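Local coordinates for VP5 (Halorubrum pleomorphic virus 2, PDB 6QGI), which is an envelope protein of a prokaryotic virus that probably drives fusion of the viral membrane with that of its host, at residues 351-359 and 370-380; 384-392 and 407-415. All coordinates share one frame; numbering follows the deposited sequence.

In the fold
From the N terminus, the chain first runs along strand 343-355 into 351-359, and contact 1 closes when 370-380 returns to it after an intervening stretch of ten residues that includes strand 362-363. Strand 378-384 then leads directly into contact 2, where its end and strand 389-393 form a hairpin. A second excursion, bearing the glycosylated N396 and strand 398-399, brings 407-415 back over that hairpin and closes the second loop. The two loops follow in series, neither nested nor crossed. They meet where the hairpin strands pair: V380 N lies 2.9 Å from V392 O, a probable hydrogen bond. Together they tie the three-stranded sheet of 367-370, 405-408 and 398-399 to the larger strand array.

Contact 1 (351-359 and 370-380); sequences LVEGDWTAY and LTSEPYSGTAV
With its CG anti to the backbone N (chi1 -169°), W356 throws its indole across to 370-380, while Y375, whose CG sits beside its own backbone N (chi1 -51°), raises its ring to receive it. The result is a T-shaped aromatic pair at the centre of a junction between the end of strand 343-355 and the loop leading into strand 378-384. The indole supplies the edge and the phenol the face: the planes stand at 75°, and CZ3 of W356 comes within 3.7 Å of CE2 of Y375. Y375 forms another edge-to-face pair with F425 of strand 418-427, and L4 and V7 of helix 4-8 pack against it.

Both faces of the indole are occupied. V380 lies over one, its CG1 making a CH-pi contact 4.1 Å from the centroid of the five-membered ring; against the opposite face, toward the rim, rests CB of A358. That methyl also meets CB of S372 at 3.4 Å. Along the indole edge, near its plane, come the carbonyl oxygens of S372 and E373, while CD2 of L370 approaches NE1 obliquely. Farther along, the methyls V352 CG1 and T378 CG2 touch, and a type II turn from Y375 to T378 reverses the chain as it enters strand 378-384.

At the other end, Y359 and L370 form a single beta bridge. A358 is the centre of an inverse gamma turn, and its carbonyl serves both segments. T371 N donates to A358 O over 2.8 Å, and W356 NE1 adds a weak bond of 2.9 Å to the same A358 O, so one oxygen fastens the returning chain and probably helps to hold the indole's rotation.

Contact 2 (384-392 and 407-415); sequences TAANETVAV and HDVSPELET
The hydroxyl OG1 of T415 gives a weak hydrogen bond of 3.0 Å to OE1 of E388, whose extended side chain rises from the hairpin 378-384/389-393 to reach it. CD2 of L413 lies beside OE1, while CB of E414 lies 3.4 Å from OE2. The E414 carboxylate is also near, its OE1 4.3 Å from OE2 of E388, and this proximity of like charges might make either group somewhat easier to protonate.

E388, V390 and V392 point the same way, toward 407-415. V390 spreads its two methyls: CG1 slides past CG1 of V409 at 3.6 Å and also meets the carboxylate of E412, whereas CG2 reaches CD2 of L413. V392, with CG1 anti to its backbone N (chi1 -179°), lays that methyl over one face of the H407 imidazole, a CH-pi contact 3.7 Å from the ring centroid. ND1 of H407 makes a weak hydrogen bond to the carbonyl O of N396, the glycosylated residue. The end of strand 405-408 and the irregular chain after it lie over one face of a beta hairpin, whose type I turn T384-N387, with N387 in the left-handed region, fits the 3:5 hairpin with a G1 bulge.

Contact 1 (351-359 and 370-380)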
loop_
_atom_site.group_PDB
_atom_site.type_symbol
_atom_site.label_atom_id
_atom_site.label_comp_id
_atom_site.label_asym_id
_atom_site.label_seq_id
_atom_site.Cartn_x
_atom_site.Cartn_y
_atom_site.Cartn_z
ATOM N N LEU A 351 1.159 16.355 11.911
ATOM C CA LEU A 351 1.653 17.658 11.472
ATOM C C LEU A 351 0.986 18.144 10.160
ATOM O O LEU A 351 1.391 19.188 9.633
ATOM C CB LEU A 351 3.189 17.641 11.333
ATOM C CG LEU A 351 3.993 17.424 12.631
ATOM C CD1 LEU A 351 5.452 17.163 12.334
ATOM C CD2 LEU A 351 3.854 18.600 13.594
ATOM N N VAL A 352 -0.069 17.439 9.675
ATOM C CA VAL A 352 -0.803 17.837 8.466
ATOM C C VAL A 352 -1.536 19.182 8.719
ATOM O O VAL A 352 -2.222 19.351 9.734
ATOM C CB VAL A 352 -1.761 16.728 7.927
ATOM C CG1 VAL A 352 -2.985 16.517 8.826
ATOM C CG2 VAL A 352 -2.186 17.009 6.485
ATOM N N GLU A 353 -1.323 20.142 7.814
ATOM C CA GLU A 353 -1.925 21.478 7.843
ATOM C C GLU A 353 -2.522 21.800 6.477
ATOM O O GLU A 353 -2.313 21.045 5.525
ATOM C CB GLU A 353 -0.874 22.532 8.224
ATOM C CG GLU A 353 -0.820 22.872 9.699
ATOM C CD GLU A 353 0.030 24.092 9.987
ATOM O OE1 GLU A 353 1.276 23.983 9.917
ATOM O OE2 GLU A 353 -0.552 25.163 10.274
ATOM N N GLY A 354 -3.233 22.917 6.375
ATOM C CA GLY A 354 -3.804 23.335 5.104
ATOM C C GLY A 354 -4.981 24.267 5.223
ATOM O O GLY A 354 -5.842 24.077 6.084
ATOM N N ASP A 355 -5.028 25.273 4.341
ATOM C CA ASP A 355 -6.113 26.242 4.305
ATOM C C ASP A 355 -7.394 25.566 3.818
ATOM O O ASP A 355 -7.370 24.794 2.852
ATOM C CB ASP A 355 -5.747 27.444 3.418
ATOM C CG ASP A 355 -6.673 28.634 3.577
ATOM O OD1 ASP A 355 -6.737 29.194 4.699
ATOM O OD2 ASP A 355 -7.323 29.019 2.580
ATOM N N TRP A 356 -8.496 25.812 4.540
ATOM C CA TRP A 356 -9.817 25.285 4.216
ATOM C C TRP A 356 -10.634 26.395 3.551
ATOM O O TRP A 356 -10.751 27.494 4.095
ATOM C CB TRP A 356 -10.512 24.733 5.468
ATOM C CG TRP A 356 -11.745 23.940 5.160
ATOM C CD1 TRP A 356 -13.026 24.403 5.124
ATOM C CD2 TRP A 356 -11.810 22.548 4.818
ATOM N NE1 TRP A 356 -13.888 23.385 4.790
ATOM C CE2 TRP A 356 -13.170 22.232 4.605
ATOM C CE3 TRP A 356 -10.850 21.529 4.682
ATOM C CZ2 TRP A 356 -13.596 20.942 4.261
ATOM C CZ3 TRP A 356 -11.273 20.250 4.348
ATOM C CH2 TRP A 356 -12.630 19.968 4.137
ATOM N N THR A 357 -11.136 26.122 2.339
ATOM C CA THR A 357 -11.905 27.073 1.527
ATOM C C THR A 357 -13.315 26.515 1.253
ATOM O O THR A 357 -14.197 27.254 0.807
ATOM C CB THR A 357 -11.113 27.381 0.231
ATOM O OG1 THR A 357 -9.914 28.066 0.589
ATOM C CG2 THR A 357 -11.883 28.239 -0.765
ATOM N N ALA A 358 -13.538 25.229 1.558
ATOM C CA ALA A 358 -14.816 24.573 1.333
ATOM C C ALA A 358 -15.799 24.860 2.478
ATOM O O ALA A 358 -16.216 23.950 3.196
ATOM C CB ALA A 358 -14.598 23.079 1.156
ATOM N N TYR A 359 -16.185 26.137 2.631
ATOM C CA TYR A 359 -17.112 26.571 3.671
ATOM C C TYR A 359 -18.037 27.677 3.174
ATOM O O TYR A 359 -17.676 28.417 2.255
ATOM C CB TYR A 359 -16.348 27.047 4.924
ATOM C CG TYR A 359 -15.546 28.318 4.727
ATOM C CD1 TYR A 359 -16.111 29.568 4.972
ATOM C CD2 TYR A 359 -14.213 28.274 4.335
ATOM C CE1 TYR A 359 -15.387 30.742 4.769
ATOM C CE2 TYR A 359 -13.468 29.443 4.160
ATOM C CZ TYR A 359 -14.055 30.675 4.399
ATOM O OH TYR A 359 -13.330 31.828 4.236
ATOM N N LEU A 370 -20.022 23.556 5.884
ATOM C CA LEU A 370 -18.890 23.151 5.040
ATOM C C LEU A 370 -19.416 22.553 3.742
ATOM O O LEU A 370 -20.378 21.783 3.773
ATOM C CB LEU A 370 -17.963 22.138 5.747
ATOM C CG LEU A 370 -17.287 22.534 7.067
ATOM C CD1 LEU A 370 -16.371 21.425 7.544
ATOM C CD2 LEU A 370 -16.500 23.836 6.952
ATOM N N THR A 371 -18.794 22.904 2.609
ATOM C CA THR A 371 -19.234 22.426 1.297
ATOM C C THR A 371 -18.455 21.162 0.848
ATOM O O THR A 371 -18.782 20.586 -0.194
ATOM C CB THR A 371 -19.179 23.558 0.265
ATOM O OG1 THR A 371 -17.903 24.187 0.321
ATOM C CG2 THR A 371 -20.273 24.598 0.483
ATOM N N SER A 372 -17.470 20.711 1.655
ATOM C CA SER A 372 -16.709 19.481 1.418
ATOM C C SER A 372 -16.496 18.725 2.722
ATOM O O SER A 372 -16.384 19.337 3.784
ATOM C CB SER A 372 -15.369 19.758 0.742
ATOM O OG SER A 372 -15.534 20.252 -0.578
ATOM N N GLU A 373 -16.450 17.384 2.628
ATOM C CA GLU A 373 -16.272 16.448 3.736
ATOM C C GLU A 373 -14.951 16.701 4.479
ATOM O O GLU A 373 -13.897 16.704 3.839
ATOM C CB GLU A 373 -16.309 15.005 3.203
ATOM C CG GLU A 373 -16.724 13.961 4.228
ATOM C CD GLU A 373 -17.288 12.667 3.663
ATOM O OE1 GLU A 373 -17.068 12.378 2.464
ATOM O OE2 GLU A 373 -17.955 11.938 4.430
ATOM N N PRO A 374 -14.977 16.924 5.818
ATOM C CA PRO A 374 -13.708 17.122 6.545
ATOM C C PRO A 374 -12.901 15.819 6.591
ATOM O O PRO A 374 -13.469 14.729 6.492
ATOM C CB PRO A 374 -14.154 17.589 7.933
ATOM C CG PRO A 374 -15.526 17.047 8.098
ATOM C CD PRO A 374 -16.141 16.950 6.732
ATOM N N TYR A 375 -11.576 15.934 6.698
ATOM C CA TYR A 375 -10.688 14.774 6.674
ATOM C C TYR A 375 -10.631 14.060 8.016
ATOM O O TYR A 375 -10.788 14.696 9.055
ATOM C CB TYR A 375 -9.277 15.184 6.221
ATOM C CG TYR A 375 -9.255 15.992 4.942
ATOM C CD1 TYR A 375 -9.954 15.573 3.812
ATOM C CD2 TYR A 375 -8.502 17.159 4.846
ATOM C CE1 TYR A 375 -9.938 16.316 2.634
ATOM C CE2 TYR A 375 -8.461 17.900 3.665
ATOM C CZ TYR A 375 -9.185 17.476 2.563
ATOM O OH TYR A 375 -9.153 18.200 1.398
ATOM N N SER A 376 -10.400 12.728 7.986
ATOM C CA SER A 376 -10.303 11.887 9.184
ATOM C C SER A 376 -9.072 12.241 10.001
ATOM O O SER A 376 -8.011 12.534 9.443
ATOM C CB SER A 376 -10.287 10.408 8.812
ATOM O OG SER A 376 -9.196 10.090 7.963
ATOM N N GLY A 377 -9.246 12.249 11.316
ATOM C CA GLY A 377 -8.195 12.580 12.269
ATOM C C GLY A 377 -7.800 14.044 12.276
ATOM O O GLY A 377 -6.785 14.397 12.881
ATOM N N THR A 378 -8.589 14.907 11.594
ATOM C CA THR A 378 -8.350 16.351 11.523
ATOM C C THR A 378 -9.552 17.120 12.105
ATOM O O THR A 378 -10.573 16.520 12.451
ATOM C CB THR A 378 -8.011 16.829 10.083
ATOM O OG1 THR A 378 -9.167 16.794 9.250
ATOM C CG2 THR A 378 -6.860 16.071 9.447
ATOM N N ALA A 379 -9.399 18.444 12.237
ATOM C CA ALA A 379 -10.403 19.381 12.737
ATOM C C ALA A 379 -10.366 20.661 11.918
ATOM O O ALA A 379 -9.281 21.136 11.582
ATOM C CB ALA A 379 -10.157 19.691 14.206
ATOM N N VAL A 380 -11.539 21.208 11.577
ATOM C CA VAL A 380 -11.610 22.455 10.812
ATOM C C VAL A 380 -11.664 23.606 11.827
ATOM O O VAL A 380 -12.573 23.661 12.656
ATOM C CB VAL A 380 -12.769 22.491 9.773
ATOM C CG1 VAL A 380 -12.746 23.785 8.959
ATOM C CG2 VAL A 380 -12.716 21.279 8.842
#

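Contact 2 (384-392 and 407-415)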
loop_
_atom_site.group_PDB
_atom_site.type_symbol
_atom_site.label_atom_id
_atom_site.label_comp_id
_atom_site.label_asym_id
_atom_site.label_seq_id
_atom_site.Cartn_x
_atom_site.Cartn_y
_atom_site.Cartn_z
ATOM N N THR A 384 -13.904 33.498 12.660
ATOM C CA THR A 384 -15.084 34.339 12.468
ATOM C C THR A 384 -14.670 35.808 12.222
ATOM O O THR A 384 -13.539 36.187 12.543
ATOM C CB THR A 384 -16.023 34.203 13.683
ATOM O OG1 THR A 384 -15.337 34.647 14.846
ATOM C CG2 THR A 384 -16.515 32.771 13.908
ATOM N N ALA A 385 -15.601 36.625 11.658
ATOM C CA ALA A 385 -15.424 38.055 11.364
ATOM C C ALA A 385 -15.121 38.873 12.628
ATOM O O ALA A 385 -14.392 39.861 12.544
ATOM C CB ALA A 385 -16.666 38.608 10.681
ATOM N N ALA A 386 -15.647 38.435 13.795
ATOM C CA ALA A 386 -15.433 39.059 15.104
ATOM C C ALA A 386 -14.161 38.507 15.804
ATOM O O ALA A 386 -14.031 38.599 17.030
ATOM C CB ALA A 386 -16.660 38.847 15.982
ATOM N N ASN A 387 -13.219 37.965 14.997
ATOM C CA ASN A 387 -11.921 37.384 15.362
ATOM C C ASN A 387 -12.046 36.261 16.426
ATOM O O ASN A 387 -11.188 36.125 17.306
ATOM C CB ASN A 387 -10.915 38.473 15.778
ATOM C CG ASN A 387 -10.349 39.236 14.596
ATOM O OD1 ASN A 387 -10.392 38.792 13.439
ATOM N ND2 ASN A 387 -9.789 40.401 14.855
ATOM N N GLU A 388 -13.081 35.418 16.284
ATOM C CA GLU A 388 -13.298 34.271 17.166
ATOM C C GLU A 388 -12.839 33.012 16.429
ATOM O O GLU A 388 -13.263 32.766 15.296
ATOM C CB GLU A 388 -14.769 34.156 17.618
ATOM C CG GLU A 388 -15.315 35.356 18.378
ATOM C CD GLU A 388 -16.806 35.337 18.674
ATOM O OE1 GLU A 388 -17.552 34.617 17.972
ATOM O OE2 GLU A 388 -17.233 36.063 19.600
ATOM N N THR A 389 -11.937 32.245 17.055
ATOM C CA THR A 389 -11.372 31.025 16.483
ATOM C C THR A 389 -11.946 29.801 17.197
ATOM O O THR A 389 -11.881 29.721 18.429
ATOM C CB THR A 389 -9.841 31.076 16.553
ATOM O OG1 THR A 389 -9.383 32.248 15.871
ATOM C CG2 THR A 389 -9.181 29.832 15.964
ATOM N N VAL A 390 -12.529 28.865 16.420
ATOM C CA VAL A 390 -13.123 27.630 16.946
ATOM C C VAL A 390 -12.755 26.435 16.038
ATOM O O VAL A 390 -12.927 26.505 14.818
ATOM C CB VAL A 390 -14.667 27.734 17.146
ATOM C CG1 VAL A 390 -15.245 26.425 17.684
ATOM C CG2 VAL A 390 -15.047 28.895 18.065
ATOM N N ALA A 391 -12.264 25.341 16.653
ATOM C CA ALA A 391 -11.899 24.097 15.977
ATOM C C ALA A 391 -12.956 23.020 16.247
ATOM O O ALA A 391 -13.367 22.833 17.396
ATOM C CB ALA A 391 -10.528 23.627 16.442
ATOM N N VAL A 392 -13.428 22.351 15.182
ATOM C CA VAL A 392 -14.447 21.297 15.261
ATOM C C VAL A 392 -13.890 20.029 14.606
ATOM O O VAL A 392 -13.482 20.075 13.445
ATOM C CB VAL A 392 -15.804 21.725 14.625
ATOM C CG1 VAL A 392 -16.848 20.614 14.734
ATOM C CG2 VAL A 392 -16.331 23.020 15.239
ATOM N N HIS A 407 -22.472 22.159 11.876
ATOM C CA HIS A 407 -22.181 21.990 13.295
ATOM C C HIS A 407 -22.581 23.253 14.045
ATOM O O HIS A 407 -22.190 24.355 13.649
ATOM C CB HIS A 407 -20.702 21.641 13.550
ATOM C CG HIS A 407 -20.369 21.515 15.006
ATOM N ND1 HIS A 407 -20.771 20.416 15.745
ATOM C CD2 HIS A 407 -19.720 22.375 15.821
ATOM C CE1 HIS A 407 -20.335 20.634 16.976
ATOM N NE2 HIS A 407 -19.687 21.795 17.067
ATOM N N ASP A 408 -23.362 23.093 15.125
ATOM C CA ASP A 408 -23.806 24.212 15.949
ATOM C C ASP A 408 -22.640 24.682 16.825
ATOM O O ASP A 408 -22.272 24.010 17.793
ATOM C CB ASP A 408 -25.043 23.824 16.789
ATOM C CG ASP A 408 -25.739 24.977 17.495
ATOM O OD1 ASP A 408 -25.626 26.128 17.014
ATOM O OD2 ASP A 408 -26.418 24.723 18.512
ATOM N N VAL A 409 -22.039 25.816 16.445
ATOM C CA VAL A 409 -20.889 26.405 17.130
ATOM C C VAL A 409 -21.354 27.525 18.098
ATOM O O VAL A 409 -20.519 28.221 18.681
ATOM C CB VAL A 409 -19.831 26.922 16.098
ATOM C CG1 VAL A 409 -18.550 27.379 16.786
ATOM C CG2 VAL A 409 -19.502 25.863 15.051
ATOM N N SER A 410 -22.679 27.667 18.306
ATOM C CA SER A 410 -23.241 28.697 19.182
ATOM C C SER A 410 -22.763 28.575 20.657
ATOM O O SER A 410 -22.480 29.633 21.238
ATOM C CB SER A 410 -24.764 28.703 19.115
ATOM O OG SER A 410 -25.342 27.485 19.551
ATOM N N PRO A 411 -22.600 27.356 21.268
ATOM C CA PRO A 411 -22.127 27.304 22.663
ATOM C C PRO A 411 -20.720 27.868 22.846
ATOM O O PRO A 411 -20.460 28.509 23.865
ATOM C CB PRO A 411 -22.159 25.810 22.993
ATOM C CG PRO A 411 -23.139 25.226 22.010
ATOM C CD PRO A 411 -22.864 25.987 20.770
ATOM N N GLU A 412 -19.824 27.638 21.868
ATOM C CA GLU A 412 -18.434 28.103 21.912
ATOM C C GLU A 412 -18.283 29.561 21.430
ATOM O O GLU A 412 -17.231 30.172 21.655
ATOM C CB GLU A 412 -17.516 27.177 21.093
ATOM C CG GLU A 412 -17.335 25.797 21.709
ATOM C CD GLU A 412 -16.636 24.769 20.840
ATOM O OE1 GLU A 412 -17.145 24.472 19.734
ATOM O OE2 GLU A 412 -15.590 24.238 21.278
ATOM N N LEU A 413 -19.325 30.118 20.787
ATOM C CA LEU A 413 -19.299 31.489 20.275
ATOM C C LEU A 413 -20.081 32.478 21.148
ATOM O O LEU A 413 -20.991 32.095 21.888
ATOM C CB LEU A 413 -19.849 31.555 18.840
ATOM C CG LEU A 413 -19.004 30.954 17.710
ATOM C CD1 LEU A 413 -19.769 30.963 16.407
ATOM C CD2 LEU A 413 -17.677 31.674 17.533
ATOM N N GLU A 414 -19.716 33.766 21.024
ATOM C CA GLU A 414 -20.337 34.910 21.700
ATOM C C GLU A 414 -21.197 35.682 20.695
ATOM O O GLU A 414 -22.199 36.296 21.069
ATOM C CB GLU A 414 -19.262 35.820 22.319
ATOM C CG GLU A 414 -18.742 35.380 23.680
ATOM C CD GLU A 414 -18.213 33.964 23.837
ATOM O OE1 GLU A 414 -17.307 33.574 23.066
ATOM O OE2 GLU A 414 -18.702 33.246 24.738
ATOM N N THR A 415 -20.784 35.641 19.412
ATOM C CA THR A 415 -21.475 36.239 18.270
ATOM C C THR A 415 -21.805 35.076 17.326
ATOM O O THR A 415 -20.993 34.705 16.473
ATOM C CB THR A 415 -20.640 37.377 17.628
ATOM O OG1 THR A 415 -19.371 36.867 17.223
ATOM C CG2 THR A 415 -20.450 38.571 18.556
#